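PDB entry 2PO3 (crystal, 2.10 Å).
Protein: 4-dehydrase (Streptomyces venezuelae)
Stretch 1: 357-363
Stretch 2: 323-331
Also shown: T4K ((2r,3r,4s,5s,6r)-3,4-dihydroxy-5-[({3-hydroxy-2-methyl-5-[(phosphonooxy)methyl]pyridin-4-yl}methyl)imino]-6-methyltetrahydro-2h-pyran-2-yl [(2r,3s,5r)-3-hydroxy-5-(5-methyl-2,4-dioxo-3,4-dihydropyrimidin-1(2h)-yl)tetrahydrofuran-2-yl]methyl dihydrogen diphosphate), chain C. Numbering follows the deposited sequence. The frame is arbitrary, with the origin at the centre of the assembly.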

# COMPACT_ATOMS: atom_id res chain seq x y z
N ARG A 357 16.41 -27.85 -0.09
CA ARG A 357 16.20 -28.65 -1.31
C ARG A 357 15.36 -28.06 -2.45
O ARG A 357 15.52 -28.44 -3.61
CB ARG A 357 15.59 -29.99 -0.91
CG ARG A 357 16.28 -30.54 0.32
CD ARG A 357 15.44 -31.52 1.10
NE ARG A 357 14.69 -32.44 0.25
CZ ARG A 357 15.18 -33.60 -0.22
NH1 ARG A 357 16.40 -34.02 0.07
NH2 ARG A 357 14.43 -34.39 -0.99
N VAL A 358 14.45 -27.15 -2.08
CA VAL A 358 13.50 -26.51 -2.99
C VAL A 358 13.98 -25.58 -4.09
O VAL A 358 14.83 -24.70 -3.88
CB VAL A 358 12.27 -25.97 -2.24
CG1 VAL A 358 11.68 -27.10 -1.39
CG2 VAL A 358 12.59 -24.76 -1.35
N LEU A 359 13.38 -25.78 -5.27
CA LEU A 359 13.70 -24.96 -6.43
C LEU A 359 12.43 -24.74 -7.22
O LEU A 359 11.74 -25.71 -7.58
CB LEU A 359 14.77 -25.59 -7.35
CG LEU A 359 15.16 -24.56 -8.40
CD1 LEU A 359 15.83 -23.37 -7.76
CD2 LEU A 359 16.14 -25.16 -9.38
N SER A 360 12.11 -23.47 -7.48
CA SER A 360 10.89 -23.16 -8.24
C SER A 360 11.21 -22.97 -9.73
O SER A 360 12.08 -22.20 -10.10
CB SER A 360 10.21 -21.91 -7.66
OG SER A 360 8.80 -22.04 -7.73
N LEU A 361 10.51 -23.65 -10.62
CA LEU A 361 10.77 -23.53 -12.06
C LEU A 361 9.73 -22.69 -12.82
O LEU A 361 8.57 -22.62 -12.43
CB LEU A 361 10.73 -24.97 -12.62
CG LEU A 361 11.63 -25.92 -11.82
CD1 LEU A 361 11.47 -27.34 -12.33
CD2 LEU A 361 13.09 -25.51 -12.02
N PRO A 362 10.09 -22.06 -13.93
CA PRO A 362 9.16 -21.23 -14.71
C PRO A 362 7.88 -21.93 -15.18
O PRO A 362 7.91 -23.07 -15.68
CB PRO A 362 9.94 -20.78 -15.93
CG PRO A 362 11.38 -21.01 -15.54
CD PRO A 362 11.34 -22.24 -14.68
N THR A 363 6.75 -21.26 -15.00
CA THR A 363 5.43 -21.76 -15.38
C THR A 363 4.49 -20.65 -15.88
O THR A 363 4.95 -19.56 -16.26
CB THR A 363 4.77 -22.83 -14.45
OG1 THR A 363 3.70 -23.55 -15.07
CG2 THR A 363 4.38 -22.30 -13.06
N1L T4K C . 2.90 -14.13 2.06
C2L T4K C . 3.47 -14.97 1.23
C2A T4K C . 3.55 -16.45 1.59
C3L T4K C . 4.00 -14.52 0.02
O3L T4K C . 4.60 -15.41 -0.85
C4L T4K C . 3.91 -13.11 -0.30
C4A T4K C . 4.44 -12.58 -1.53
C5L T4K C . 3.31 -12.27 0.65
C6L T4K C . 2.81 -12.83 1.82
C5B T4K C . 3.17 -10.76 0.40
OP4 T4K C . 2.09 -10.52 -0.54
PL T4K C . 2.27 -9.10 -1.30
OP1 T4K C . 3.54 -9.09 -2.31
OP2 T4K C . 0.94 -8.82 -2.13
OP3 T4K C . 2.49 -7.96 -0.24
C1G T4K C . 7.85 -12.28 -5.23
C2G T4K C . 6.68 -11.27 -5.04
O2G T4K C . 7.22 -9.94 -5.00
C3G T4K C . 5.89 -11.55 -3.73
O3G T4K C . 4.69 -10.77 -3.77
C4G T4K C . 5.57 -13.07 -3.63
N4A T4K C . 5.01 -13.43 -2.39
C5G T4K C . 6.90 -13.86 -3.80
C6G T4K C . 6.69 -15.37 -3.52
O5G T4K C . 7.43 -13.66 -5.12
P2 T4K C . 10.22 -11.65 -5.09
O3P T4K C . 11.26 -10.90 -4.10
O4P T4K C . 10.85 -13.06 -5.58
OPP T4K C . 9.79 -10.65 -6.37
P T4K C . 10.91 -10.49 -7.58
O1P T4K C . 11.06 -8.94 -7.89
O2P T4K C . 12.36 -11.05 -7.20
O5 T4K C . 10.35 -11.20 -8.90
C5 T4K C . 10.41 -12.60 -8.69
C4 T4K C . 10.37 -13.24 -10.08
O4 T4K C . 9.24 -12.72 -10.83
C3 T4K C . 11.65 -12.86 -10.91
O3 T4K C . 12.11 -13.98 -11.68
C2 T4K C . 11.16 -11.73 -11.82
C1 T4K C . 9.69 -12.10 -12.05
N11 T4K C . 8.86 -10.91 -12.30
C61 T4K C . 8.51 -10.07 -11.25
C51 T4K C . 7.73 -8.98 -11.48
C5A T4K C . 7.33 -8.03 -10.33
C21 T4K C . 8.41 -10.66 -13.55
O21 T4K C . 8.73 -11.40 -14.48
N31 T4K C . 7.63 -9.58 -13.80
C41 T4K C . 7.27 -8.73 -12.80
O41 T4K C . 6.56 -7.76 -13.04
O1G T4K C . 8.88 -12.00 -4.27
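Stretch 2 (323-331) GVHTRAYFS

Two extended segments need not form a full sheet to be held in register; a single antiparallel bridge can set the register, with side-chain packing around it, and residues 323-331 of this 4-dehydrase lying on 357-363 illustrate the point. Stretch 2 leaves a helix at Gly 323, whose positive phi completes a Schellman motif, forms a short strand at Val 324 and His 325, and continues in extended but irregular conformation to Ser 331, with a cis peptide bond before Phe 330. It runs broadly against the strand of stretch 1, the end-to-end directions of the touching parts lying 139° apart, so the chains run in broadly opposite senses, short of strictly antiparallel.

The polar part of the contact is the reciprocal backbone pair between Ser 360 and Arg 327, whose CA atoms are 5.1 Å apart. Ser 360 N donates to Arg 327 O at 2.6 Å, and Arg 327 N returns a longer bond to Ser 360 O at 3.3 Å; both are reasonably straight, near 155°. The flanking register follows from this antiparallel pairing: Leu 359 CA faces Ala 328 CA at 4.7 Å, and Leu 361 CA faces Thr 326 CA at 5.1 Å.

Van der Waals packing extends the contact along the chains. Toward the far end of stretch 2, Val 358 CG2 rests 3.6 Å from Tyr 329 O and equally far from Phe 330 N, thus against the cis peptide itself. Thr 326 points toward stretch 1, where its CG2 lies 3.7 Å from Leu 361 CD2, while Leu 359 CD1 comes within 3.6 Å of Thr 326 OG1. Beyond the bridge, Pro 362 CG meets Val 324 CG1 at 4.2 Å, an apolar contact.

The ligand adds a further layer: T4K C6G lies over one face of the Tyr 329 ring, while Ser 360 CB approaches Tyr 329 CD1 obliquely at 4.0 Å.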

# COMPACT_ATOMS: atom_id res chain seq x y z
N GLY A 323 20.00 -18.70 -18.97
CA GLY A 323 18.86 -17.83 -19.24
C GLY A 323 17.55 -18.41 -18.69
O GLY A 323 16.45 -18.14 -19.19
N VAL A 324 17.67 -19.22 -17.66
CA VAL A 324 16.52 -19.85 -17.04
C VAL A 324 16.53 -19.46 -15.60
O VAL A 324 17.33 -19.96 -14.82
CB VAL A 324 16.62 -21.36 -17.09
CG1 VAL A 324 15.37 -21.92 -16.40
CG2 VAL A 324 16.69 -21.84 -18.54
N HIS A 325 15.66 -18.53 -15.28
CA HIS A 325 15.59 -18.00 -13.95
C HIS A 325 14.61 -18.64 -13.03
O HIS A 325 13.41 -18.45 -13.22
CB HIS A 325 15.32 -16.50 -14.01
CG HIS A 325 16.30 -15.90 -14.95
ND1 HIS A 325 16.04 -15.83 -16.32
CD2 HIS A 325 17.52 -15.36 -14.72
CE1 HIS A 325 17.09 -15.26 -16.88
NE2 HIS A 325 17.99 -14.96 -15.95
N THR A 326 15.16 -19.38 -12.04
CA THR A 326 14.43 -20.10 -11.03
C THR A 326 14.62 -19.40 -9.69
O THR A 326 15.51 -18.58 -9.54
CB THR A 326 15.02 -21.50 -10.90
OG1 THR A 326 16.40 -21.30 -10.60
CG2 THR A 326 14.84 -22.22 -12.25
N ARG A 327 13.80 -19.75 -8.72
CA ARG A 327 13.90 -19.16 -7.41
C ARG A 327 13.73 -20.25 -6.38
O ARG A 327 13.05 -21.25 -6.63
CB ARG A 327 12.80 -18.10 -7.21
CG ARG A 327 12.70 -17.05 -8.32
CD ARG A 327 13.82 -16.01 -8.23
NE ARG A 327 14.18 -15.69 -6.86
CZ ARG A 327 13.57 -14.72 -6.16
NH1 ARG A 327 12.61 -14.00 -6.72
NH2 ARG A 327 13.94 -14.47 -4.90
N ALA A 328 14.32 -20.01 -5.23
CA ALA A 328 14.24 -20.94 -4.11
C ALA A 328 13.13 -20.47 -3.22
O ALA A 328 13.36 -19.68 -2.31
CB ALA A 328 15.51 -20.94 -3.29
N TYR A 329 11.93 -20.95 -3.48
CA TYR A 329 10.83 -20.54 -2.64
C TYR A 329 10.45 -21.72 -1.74
O TYR A 329 9.82 -22.64 -2.25
CB TYR A 329 9.64 -20.18 -3.57
CG TYR A 329 9.80 -18.89 -4.30
CD1 TYR A 329 9.19 -18.71 -5.55
CD2 TYR A 329 10.55 -17.83 -3.78
CE1 TYR A 329 9.30 -17.50 -6.24
CE2 TYR A 329 10.66 -16.61 -4.45
CZ TYR A 329 10.03 -16.44 -5.69
OH TYR A 329 10.12 -15.25 -6.40
N PHE A 330 10.83 -21.73 -0.43
CA PHE A 330 11.56 -20.66 0.23
C PHE A 330 12.80 -21.13 0.94
O PHE A 330 12.85 -22.23 1.48
CB PHE A 330 10.69 -19.87 1.22
CG PHE A 330 9.47 -19.41 0.47
CD1 PHE A 330 8.33 -20.21 0.43
CD2 PHE A 330 9.47 -18.21 -0.24
CE1 PHE A 330 7.22 -19.81 -0.31
CE2 PHE A 330 8.37 -17.79 -0.98
CZ PHE A 330 7.25 -18.62 -1.04
N SER A 331 13.80 -20.26 0.93
CA SER A 331 15.07 -20.53 1.54
C SER A 331 15.80 -19.23 1.75
O SER A 331 15.88 -18.40 0.83
CB SER A 331 15.85 -21.47 0.62
OG SER A 331 17.24 -21.49 0.87